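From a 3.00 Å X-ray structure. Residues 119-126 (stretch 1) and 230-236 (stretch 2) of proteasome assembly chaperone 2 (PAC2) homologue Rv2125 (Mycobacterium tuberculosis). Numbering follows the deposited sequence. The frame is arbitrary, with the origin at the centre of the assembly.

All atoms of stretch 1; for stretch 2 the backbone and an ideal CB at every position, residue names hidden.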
# COMPACT_ATOMS: atom_id res chain seq x y z
N ALA A 119 -16.05 16.08 -5.41
CA ALA A 119 -16.60 16.31 -6.75
C ALA A 119 -16.42 17.75 -7.18
O ALA A 119 -15.99 18.61 -6.40
CB ALA A 119 -18.07 15.92 -6.79
N ASP A 120 -16.74 17.98 -8.46
CA ASP A 120 -16.82 19.32 -9.02
C ASP A 120 -18.18 19.88 -8.62
O ASP A 120 -19.20 19.55 -9.24
CB ASP A 120 -16.69 19.31 -10.55
CG ASP A 120 -15.39 18.65 -11.04
OD1 ASP A 120 -14.31 18.90 -10.46
OD2 ASP A 120 -15.47 17.90 -12.04
N THR A 121 -18.20 20.71 -7.57
CA THR A 121 -19.46 21.27 -7.05
C THR A 121 -19.18 22.56 -6.26
O THR A 121 -18.18 22.65 -5.54
CB THR A 121 -20.20 20.23 -6.18
OG1 THR A 121 -21.46 20.76 -5.73
CG2 THR A 121 -19.36 19.81 -4.96
N PRO A 122 -20.06 23.57 -6.38
CA PRO A 122 -19.82 24.82 -5.64
C PRO A 122 -20.01 24.65 -4.14
O PRO A 122 -20.80 23.81 -3.70
CB PRO A 122 -20.87 25.79 -6.20
CG PRO A 122 -21.80 24.99 -7.04
CD PRO A 122 -21.31 23.58 -7.15
N HIS A 123 -19.29 25.45 -3.36
CA HIS A 123 -19.48 25.50 -1.92
C HIS A 123 -20.57 26.49 -1.55
O HIS A 123 -20.95 26.58 -0.38
CB HIS A 123 -18.18 25.89 -1.22
CG HIS A 123 -17.75 27.31 -1.45
ND1 HIS A 123 -17.01 27.70 -2.54
CD2 HIS A 123 -17.94 28.43 -0.71
CE1 HIS A 123 -16.77 29.00 -2.47
NE2 HIS A 123 -17.32 29.46 -1.37
N THR A 124 -21.05 27.24 -2.54
CA THR A 124 -22.05 28.28 -2.32
C THR A 124 -23.47 27.81 -2.65
O THR A 124 -24.42 28.60 -2.62
CB THR A 124 -21.73 29.53 -3.17
OG1 THR A 124 -21.76 29.20 -4.57
CG2 THR A 124 -20.36 30.07 -2.81
N ARG A 125 -23.60 26.52 -2.96
CA ARG A 125 -24.90 25.91 -3.26
C ARG A 125 -25.01 24.54 -2.60
O ARG A 125 -24.00 23.94 -2.24
CB ARG A 125 -25.11 25.82 -4.77
CG ARG A 125 -25.77 27.05 -5.37
CD ARG A 125 -25.49 27.16 -6.87
NE ARG A 125 -26.01 28.37 -7.52
CZ ARG A 125 -26.85 28.39 -8.57
NH1 ARG A 125 -27.32 27.28 -9.13
NH2 ARG A 125 -27.24 29.57 -9.07
N PRO A 126 -26.25 24.03 -2.44
CA PRO A 126 -26.49 22.81 -1.65
C PRO A 126 -25.57 21.62 -1.93
O PRO A 126 -24.88 21.58 -2.94
CB PRO A 126 -27.92 22.43 -2.02
CG PRO A 126 -28.56 23.73 -2.35
CD PRO A 126 -27.50 24.54 -3.03
N UNK A 230 -13.33 30.10 -10.39
CA UNK A 230 -13.91 29.22 -11.41
C UNK A 230 -15.38 29.03 -11.06
O UNK A 230 -16.09 28.20 -11.64
CB UNK A 230 -13.18 27.88 -11.49
N UNK A 231 -15.83 29.84 -10.10
CA UNK A 231 -17.15 29.67 -9.52
C UNK A 231 -18.22 29.77 -10.55
O UNK A 231 -19.15 28.98 -10.52
CB UNK A 231 -17.40 30.70 -8.42
N UNK A 232 -18.11 30.74 -11.46
CA UNK A 232 -19.15 30.91 -12.44
C UNK A 232 -19.37 29.59 -13.15
O UNK A 232 -20.51 29.18 -13.38
CB UNK A 232 -18.80 32.02 -13.43
N UNK A 233 -18.27 28.91 -13.47
CA UNK A 233 -18.35 27.64 -14.16
C UNK A 233 -19.22 26.71 -13.35
O UNK A 233 -20.21 26.15 -13.85
CB UNK A 233 -16.96 27.04 -14.39
N UNK A 234 -18.84 26.55 -12.09
CA UNK A 234 -19.51 25.61 -11.20
C UNK A 234 -20.93 25.99 -10.90
O UNK A 234 -21.83 25.16 -10.98
CB UNK A 234 -18.74 25.49 -9.89
N UNK A 235 -21.14 27.25 -10.54
CA UNK A 235 -22.47 27.71 -10.15
C UNK A 235 -23.47 27.33 -11.23
O UNK A 235 -24.60 26.98 -10.91
CB UNK A 235 -22.48 29.22 -9.91
N UNK A 236 -23.06 27.36 -12.49
CA UNK A 236 -23.93 26.88 -13.55
C UNK A 236 -23.17 26.01 -14.56
O UNK A 236 -23.14 24.78 -14.44
CB UNK A 236 -24.58 28.07 -14.26

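Stretch 1 is an irregular loop running past a helical segment, and the CA-to-CB bond is the first clue at each position of stretch 2, though a long side chain can end up elsewhere.

Position 230 sits right before the helix, its bond sideways to stretch 1 and nothing of that stretch within 5.5 Å of the ideal CB. An N-cap place often takes Ser, Thr, Asp or Asn, but many polar residues would do. The deposited residue is E230, which makes no contact with stretch 1; its backbone O accepts the first helical hydrogen bond, from N of position 234.

At 231 the bond again points sideways, yet beyond it lie the ring of H123 and the methyl of T124. A side chain of Leu, Ile or Met length could reach them, whereas Ala would stop short. It is L231: CD1 comes to 4.2 Å from H123 CE1, oblique to the ring, and CD2 to 4.5 Å from T124 CG2. Its chi1 of -112° lies between wells.

Positions 232 and 233 are out of reach, so stretch 1 sets no rule beyond compatibility with a helix. They are A232 and E233.

Position 234 is the centre of the contact. Its bond points toward stretch 1, the ideal CB lies 4.2 Å from P122 N, and the backbone of D120 and T121 passes beyond, with the D120 carboxylate farther out. A flat, long side chain with a donor at its tip suits this best; Arg or Lys could also seek the charge, and Phe could pack without answering it. The deposited Y234 does both jobs. One face of its ring lies against T121 N, 3.6 Å from CE2, while OH donates a hydrogen bond of 2.7 Å to D120 OD1. Nearer the backbone, Y234 CB packs 4.2 Å from P122 CG.

At 235 the bond runs sideways, passing beside the P122 ring, T124 and the guanidinium of R125, whose NE is 4.3 Å from the ideal CB. A compact apolar residue such as Val, Ile or Ala fits the helix and these neighbours. V235 places CG1 4.0 Å from T124 OG1, and its CA lies 4.2 Å from P122 CG.

Position 236 points its bond away, but a long side chain can fold back toward the R125 guanidinium, where Glu or Gln would offer an oxygen. It is Q236, with OE1 over one face of that group. R125 NH2 lies 2.5 Å from Q236 OE1, but the angle is too poor for a hydrogen bond.

Stretch 2 (230-236) ELAEYVQ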
# COMPACT_ATOMS: atom_id res chain seq x y z
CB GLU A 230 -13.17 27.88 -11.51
CG GLU A 230 -13.23 26.99 -10.29
CD GLU A 230 -12.85 25.53 -10.56
OE1 GLU A 230 -12.29 24.87 -9.66
OE2 GLU A 230 -13.12 25.02 -11.67
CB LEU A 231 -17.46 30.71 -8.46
CG LEU A 231 -17.57 30.21 -7.01
CD1 LEU A 231 -16.50 29.20 -6.63
CD2 LEU A 231 -17.51 31.36 -6.02
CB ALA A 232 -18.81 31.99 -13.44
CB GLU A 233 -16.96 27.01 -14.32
CG GLU A 233 -16.01 27.68 -15.32
CD GLU A 233 -15.11 26.69 -16.08
OE1 GLU A 233 -15.64 25.97 -16.94
OE2 GLU A 233 -13.87 26.65 -15.86
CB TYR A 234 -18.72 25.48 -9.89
CG TYR A 234 -17.64 24.42 -9.93
CD1 TYR A 234 -17.35 23.69 -11.09
CD2 TYR A 234 -16.89 24.15 -8.80
CE1 TYR A 234 -16.36 22.73 -11.10
CE2 TYR A 234 -15.90 23.19 -8.80
CZ TYR A 234 -15.63 22.49 -9.95
OH TYR A 234 -14.64 21.53 -9.96
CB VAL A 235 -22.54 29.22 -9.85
CG1 VAL A 235 -21.79 29.54 -8.56
CG2 VAL A 235 -21.96 30.02 -11.00
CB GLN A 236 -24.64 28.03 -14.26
CG GLN A 236 -25.43 28.97 -13.32
CD GLN A 236 -26.51 28.29 -12.48
OE1 GLN A 236 -26.73 28.65 -11.32
NE2 GLN A 236 -27.20 27.32 -13.06
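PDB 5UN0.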